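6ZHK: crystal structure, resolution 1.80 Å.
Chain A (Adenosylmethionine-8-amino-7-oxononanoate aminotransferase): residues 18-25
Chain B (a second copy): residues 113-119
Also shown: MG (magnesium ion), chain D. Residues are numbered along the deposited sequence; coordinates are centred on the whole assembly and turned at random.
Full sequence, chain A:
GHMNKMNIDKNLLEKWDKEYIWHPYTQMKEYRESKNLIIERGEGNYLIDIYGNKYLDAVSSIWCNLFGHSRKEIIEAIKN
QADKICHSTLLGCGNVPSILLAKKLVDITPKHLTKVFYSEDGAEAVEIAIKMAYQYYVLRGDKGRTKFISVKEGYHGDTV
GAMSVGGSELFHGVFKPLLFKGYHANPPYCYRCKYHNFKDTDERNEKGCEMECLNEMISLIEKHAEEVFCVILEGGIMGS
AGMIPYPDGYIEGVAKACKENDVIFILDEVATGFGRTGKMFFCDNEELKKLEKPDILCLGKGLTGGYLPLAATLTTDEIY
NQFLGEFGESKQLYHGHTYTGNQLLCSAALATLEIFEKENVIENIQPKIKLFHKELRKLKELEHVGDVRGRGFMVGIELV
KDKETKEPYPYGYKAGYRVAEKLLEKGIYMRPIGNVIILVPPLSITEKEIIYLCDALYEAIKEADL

Chain A 18-25: KEYIWHPY
Chain B, residues 113-119: LTKVFYS

A chain leaving a helix can dock on a neighbouring subunit's strand with very few backbone bonds while side chains pack alongside. The two copies of this aminotransferase illustrate the principle. In chain A the helix runs through Tyr A20 (phi/psi -114/-23; m, chi2 -66°), and Ile A21 turns out of it at -102/124; Trp A22, His A23 and Pro A24 stay extended (-86/105, -77/151, -70/146). Lys B115 to Ser B119 lie in a strand (-132/148, -127/123, -117/123 for the first three), and the two stretches run in roughly the same direction, 28° apart. Ile A21 lies against Val B116 (t), CA to CA 4.9 Å, in a single beta bridge. Val B116 N donates to Tyr A20 O at 2.8 Å, and Trp A22 N to Val B116 O at 2.7 Å, so one strand residue is gripped through both its polar backbone atoms.

At the helical end, Lys B115 (m, m, t, m) curls so that NZ reaches Glu A19 O at 2.9 Å. The same NZ forms a salt bridge with OE2 of Glu A19 (t, p, chi3 42°), a weak hydrogen bond at 3.4 Å. A water donates to Glu A19 OE2 at 2.7 Å and Thr B114 O at 2.8 Å.

Further along, shape takes over. The CA-to-CB bond of Trp A22 (t, chi2 -24°) points toward the strand. The ring of Phe B117 (t, chi2 -76°) fills the space between the five-membered ring of Trp A22 and Pro A24: its edge meets the indole face, planes at 74°, with CD2 3.7 Å from Trp A22 CG and 3.2 Å from Trp A22 O, while CZ lies 4.1 Å from Pro A24 CB. The CA-to-CB bond of Ile A21 (m, t) points away, yet its CD1 comes to 4.2 Å from CE2 at the ring edge of Tyr B118 (m, chi2 -68°). A second water donates to Trp A22 O at 2.7 Å and accepts from Tyr B118 N at 2.9 Å.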

ATOM      1  N   LYS A  18      16.056  17.506   4.152  1.00 20.44           N
ATOM      2  CA  LYS A  18      17.268  16.778   3.824  1.00 21.84           C
ATOM      3  C   LYS A  18      17.698  15.943   5.019  1.00 19.67           C
ATOM      4  O   LYS A  18      18.387  14.956   4.862  1.00 25.66           O
ATOM      5  CB  LYS A  18      18.354  17.796   3.418  1.00 22.00           C
ATOM      6  CG  LYS A  18      18.138  18.429   2.041  1.00 20.48           C
ATOM      7  CD  LYS A  18      18.979  19.728   1.823  1.00 20.57           C
ATOM      8  CE  LYS A  18      18.718  20.286   0.437  1.00 23.75           C
ATOM      9  NZ  LYS A  18      19.689  21.353   0.035  1.00 25.81           N
ATOM     10  N   GLU A  19      17.429  16.407   6.238  1.00 20.00           N
ATOM     11  CA  GLU A  19      17.920  15.721   7.425  1.00 20.14           C
ATOM     12  C   GLU A  19      17.096  14.467   7.744  1.00 19.46           C
ATOM     13  O   GLU A  19      17.657  13.477   8.230  1.00 18.43           O
ATOM     14  CB  GLU A  19      17.922  16.657   8.638  1.00 21.85           C
ATOM     15  CG  GLU A  19      18.329  16.049   9.967  1.00 26.73           C
ATOM     16  CD  GLU A  19      19.654  15.309   9.957  1.00 35.84           C
ATOM     17  OE1 GLU A  19      20.589  15.839   9.325  1.00 38.47           O
ATOM     18  OE2 GLU A  19      19.738  14.183  10.529  1.00 32.51           O
ATOM     19  N   TYR A  20      15.779  14.533   7.552  1.00 17.00           N
ATOM     20  CA  TYR A  20      14.912  13.537   8.197  1.00 16.10           C
ATOM     21  C   TYR A  20      14.214  12.609   7.210  1.00 16.36           C
ATOM     22  O   TYR A  20      13.802  11.510   7.596  1.00 16.55           O
ATOM     23  CB  TYR A  20      13.807  14.195   9.025  1.00 17.68           C
ATOM     24  CG  TYR A  20      14.356  14.993  10.177  1.00 18.79           C
ATOM     25  CD1 TYR A  20      15.016  14.372  11.211  1.00 21.25           C
ATOM     26  CD2 TYR A  20      14.180  16.390  10.229  1.00 23.53           C
ATOM     27  CE1 TYR A  20      15.504  15.103  12.292  1.00 25.23           C
ATOM     28  CE2 TYR A  20      14.677  17.126  11.299  1.00 25.20           C
ATOM     29  CZ  TYR A  20      15.364  16.482  12.314  1.00 25.63           C
ATOM     30  OH  TYR A  20      15.867  17.215  13.362  1.00 32.28           O
ATOM     31  N   ILE A  21      14.065  13.045   5.955  1.00 14.49           N
ATOM     32  CA  ILE A  21      13.296  12.216   5.031  1.00 14.56           C
ATOM     33  C   ILE A  21      14.214  11.437   4.092  1.00 15.35           C
ATOM     34  O   ILE A  21      15.082  12.027   3.412  1.00 17.94           O
ATOM     35  CB  ILE A  21      12.314  13.049   4.217  1.00 14.19           C
ATOM     36  CG1 ILE A  21      11.311  13.730   5.154  1.00 14.81           C
ATOM     37  CG2 ILE A  21      11.646  12.181   3.116  1.00 13.63           C
ATOM     38  CD1 ILE A  21      10.189  14.524   4.403  1.00 16.29           C
ATOM     39  N   TRP A  22      14.039  10.115   4.096  1.00 14.25           N
ATOM     40  CA  TRP A  22      14.626   9.294   3.044  1.00 13.59           C
ATOM     41  C   TRP A  22      13.633   9.279   1.885  1.00 14.15           C
ATOM     42  O   TRP A  22      12.580   8.627   1.976  1.00 15.88           O
ATOM     43  CB  TRP A  22      14.898   7.896   3.624  1.00 12.86           C
ATOM     44  CG  TRP A  22      15.748   6.985   2.784  1.00 14.10           C
ATOM     45  CD1 TRP A  22      15.942   7.016   1.427  1.00 14.03           C
ATOM     46  CD2 TRP A  22      16.408   5.809   3.249  1.00 13.33           C
ATOM     47  NE1 TRP A  22      16.764   5.980   1.047  1.00 13.75           N
ATOM     48  CE2 TRP A  22      17.073   5.230   2.138  1.00 14.15           C
ATOM     49  CE3 TRP A  22      16.564   5.228   4.504  1.00 15.33           C
ATOM     50  CZ2 TRP A  22      17.822   4.062   2.239  1.00 13.54           C
ATOM     51  CZ3 TRP A  22      17.318   4.072   4.607  1.00 15.12           C
ATOM     52  CH2 TRP A  22      17.983   3.536   3.502  1.00 14.13           C
ATOM     53  N   HIS A  23      13.962  10.029   0.833  1.00 14.68           N
ATOM     54  CA  HIS A  23      13.002  10.225  -0.255  1.00 13.92           C
ATOM     55  C   HIS A  23      12.953   8.984  -1.136  1.00 14.94           C
ATOM     56  O   HIS A  23      13.940   8.261  -1.255  1.00 15.60           O
ATOM     57  CB  HIS A  23      13.409  11.426  -1.124  1.00 14.33           C
ATOM     58  CG  HIS A  23      13.023  12.733  -0.498  1.00 15.18           C
ATOM     59  ND1 HIS A  23      12.006  13.497  -1.029  1.00 16.21           N
ATOM     60  CD2 HIS A  23      13.480  13.369   0.611  1.00 13.01           C
ATOM     61  CE1 HIS A  23      11.819  14.588  -0.276  1.00 17.48           C
ATOM     62  NE2 HIS A  23      12.748  14.529   0.750  1.00 17.16           N
ATOM     63  N   PRO A  24      11.781   8.714  -1.770  1.00 14.35           N
ATOM     64  CA  PRO A  24      11.642   7.588  -2.697  1.00 14.66           C
ATOM     65  C   PRO A  24      12.440   7.890  -3.984  1.00 16.32           C
ATOM     66  O   PRO A  24      12.491   9.049  -4.418  1.00 14.04           O
ATOM     67  CB  PRO A  24      10.128   7.620  -3.012  1.00 14.71           C
ATOM     68  CG  PRO A  24       9.663   9.093  -2.763  1.00 13.72           C
ATOM     69  CD  PRO A  24      10.524   9.472  -1.560  1.00 14.28           C
ATOM     70  N   TYR A  25      13.020   6.842  -4.588  1.00 13.48           N
ATOM     71  CA  TYR A  25      13.683   6.879  -5.889  1.00 13.17           C
ATOM     72  C   TYR A  25      14.650   8.068  -5.960  1.00 14.04           C
ATOM     73  O   TYR A  25      14.621   8.797  -6.923  1.00 15.15           O
ATOM     74  CB  TYR A  25      12.684   6.967  -7.061  1.00 14.89           C
ATOM     75  CG  TYR A  25      12.249   5.591  -7.517  1.00 16.30           C
ATOM     76  CD1 TYR A  25      13.002   4.879  -8.432  1.00 17.54           C
ATOM     77  CD2 TYR A  25      11.121   4.990  -6.980  1.00 17.95           C
ATOM     78  CE1 TYR A  25      12.643   3.588  -8.828  1.00 17.81           C
ATOM     79  CE2 TYR A  25      10.720   3.710  -7.374  1.00 18.43           C
ATOM     80  CZ  TYR A  25      11.476   3.032  -8.315  1.00 17.52           C
ATOM     81  OH  TYR A  25      11.129   1.761  -8.693  1.00 18.08           O
TER
ATOM     82  N   LEU B 113      16.971   6.266  15.919  1.00 14.83           N
ATOM     83  CA  LEU B 113      16.130   6.274  14.706  1.00 15.79           C
ATOM     84  C   LEU B 113      15.917   7.713  14.227  1.00 15.18           C
ATOM     85  O   LEU B 113      15.192   8.507  14.873  1.00 16.68           O
ATOM     86  CB  LEU B 113      14.817   5.529  14.995  1.00 14.25           C
ATOM     87  CG  LEU B 113      14.923   4.066  15.472  1.00 16.73           C
ATOM     88  CD1 LEU B 113      13.571   3.541  16.036  1.00 17.47           C
ATOM     89  CD2 LEU B 113      15.369   3.163  14.321  1.00 16.67           C
ATOM     90  N   THR B 114      16.519   7.993  13.063  1.00 16.39           N
ATOM     91  CA  THR B 114      16.816   9.333  12.618  1.00 17.06           C
ATOM     92  C   THR B 114      16.360   9.562  11.180  1.00 17.39           C
ATOM     93  O   THR B 114      16.514  10.682  10.692  1.00 17.80           O
ATOM     94  CB  THR B 114      18.339   9.647  12.676  1.00 17.56           C
ATOM     95  OG1 THR B 114      19.020   8.572  12.023  1.00 20.67           O
ATOM     96  CG2 THR B 114      18.856   9.665  14.099  1.00 20.08           C
ATOM     97  N   LYS B 115      15.867   8.533  10.500  1.00 14.05           N
ATOM     98  CA  LYS B 115      15.458   8.745   9.105  1.00 14.14           C
ATOM     99  C   LYS B 115      14.069   8.152   8.879  1.00 14.86           C
ATOM    100  O   LYS B 115      13.762   7.124   9.472  1.00 15.49           O
ATOM    101  CB  LYS B 115      16.440   8.063   8.144  1.00 12.82           C
ATOM    102  CG  LYS B 115      17.820   8.734   8.134  1.00 13.31           C
ATOM    103  CD  LYS B 115      17.753  10.143   7.549  1.00 15.53           C
ATOM    104  CE  LYS B 115      19.102  10.834   7.436  1.00 16.74           C
ATOM    105  NZ  LYS B 115      19.508  11.291   8.773  1.00 15.04           N
ATOM    106  N   VAL B 116      13.279   8.772   7.975  1.00 15.80           N
ATOM    107  CA  VAL B 116      11.879   8.403   7.781  1.00 15.37           C
ATOM    108  C   VAL B 116      11.646   8.115   6.301  1.00 13.86           C
ATOM    109  O   VAL B 116      12.019   8.927   5.496  1.00 15.18           O
ATOM    110  CB  VAL B 116      10.917   9.524   8.245  1.00 15.15           C
ATOM    111  CG1 VAL B 116       9.458   9.142   7.898  1.00 16.13           C
ATOM    112  CG2 VAL B 116      11.066   9.701   9.769  1.00 14.94           C
ATOM    113  N   PHE B 117      11.163   6.899   5.967  1.00 13.94           N
ATOM    114  CA  PHE B 117      10.767   6.596   4.591  1.00 13.23           C
ATOM    115  C   PHE B 117       9.280   6.301   4.668  1.00 17.00           C
ATOM    116  O   PHE B 117       8.900   5.353   5.375  1.00 16.57           O
ATOM    117  CB  PHE B 117      11.468   5.305   4.129  1.00 12.57           C
ATOM    118  CG  PHE B 117      11.431   5.127   2.643  1.00 14.22           C
ATOM    119  CD1 PHE B 117      10.260   4.709   2.020  1.00 13.03           C
ATOM    120  CD2 PHE B 117      12.536   5.438   1.858  1.00 14.14           C
ATOM    121  CE1 PHE B 117      10.162   4.657   0.630  1.00 14.08           C
ATOM    122  CE2 PHE B 117      12.433   5.369   0.467  1.00 16.39           C
ATOM    123  CZ  PHE B 117      11.259   4.941  -0.145  1.00 14.85           C
ATOM    124  N   TYR B 118       8.453   7.040   3.906  1.00 14.60           N
ATOM    125  CA  TYR B 118       7.010   6.887   4.069  1.00 14.68           C
ATOM    126  C   TYR B 118       6.451   5.848   3.093  1.00 15.30           C
ATOM    127  O   TYR B 118       6.993   5.605   2.028  1.00 13.57           O
ATOM    128  CB  TYR B 118       6.335   8.214   3.661  1.00 15.43           C
ATOM    129  CG  TYR B 118       6.498   9.319   4.682  1.00 16.14           C
ATOM    130  CD1 TYR B 118       5.874   9.224   5.920  1.00 16.31           C
ATOM    131  CD2 TYR B 118       7.238  10.487   4.387  1.00 14.41           C
ATOM    132  CE1 TYR B 118       6.062  10.217   6.887  1.00 15.63           C
ATOM    133  CE2 TYR B 118       7.432  11.486   5.343  1.00 14.75           C
ATOM    134  CZ  TYR B 118       6.829  11.346   6.586  1.00 16.61           C
ATOM    135  OH  TYR B 118       6.868  12.364   7.486  1.00 16.65           O
ATOM    136  N   SER B 119       5.296   5.286   3.460  1.00 14.72           N
ATOM    137  CA  SER B 119       4.490   4.436   2.582  1.00 16.55           C
ATOM    138  C   SER B 119       3.046   4.538   3.048  1.00 15.98           C
ATOM    139  O   SER B 119       2.765   5.374   3.918  1.00 14.69           O
ATOM    140  CB  SER B 119       4.973   3.003   2.559  1.00 16.95           C
ATOM    141  OG  SER B 119       5.013   2.443   3.859  1.00 16.04           O
TER
HETATM  142 MG    MG D 501      14.215   9.077  16.760  1.00 17.31          MG
HETATM  143  O   HOH W   1      17.651  12.945  11.785  1.00 28.38           O
HETATM  144  O   HOH W   2       9.957   8.073   1.695  1.00 20.96           O
HETATM  145  O   HOH W   3      15.791  10.514  17.107  1.00 21.76           O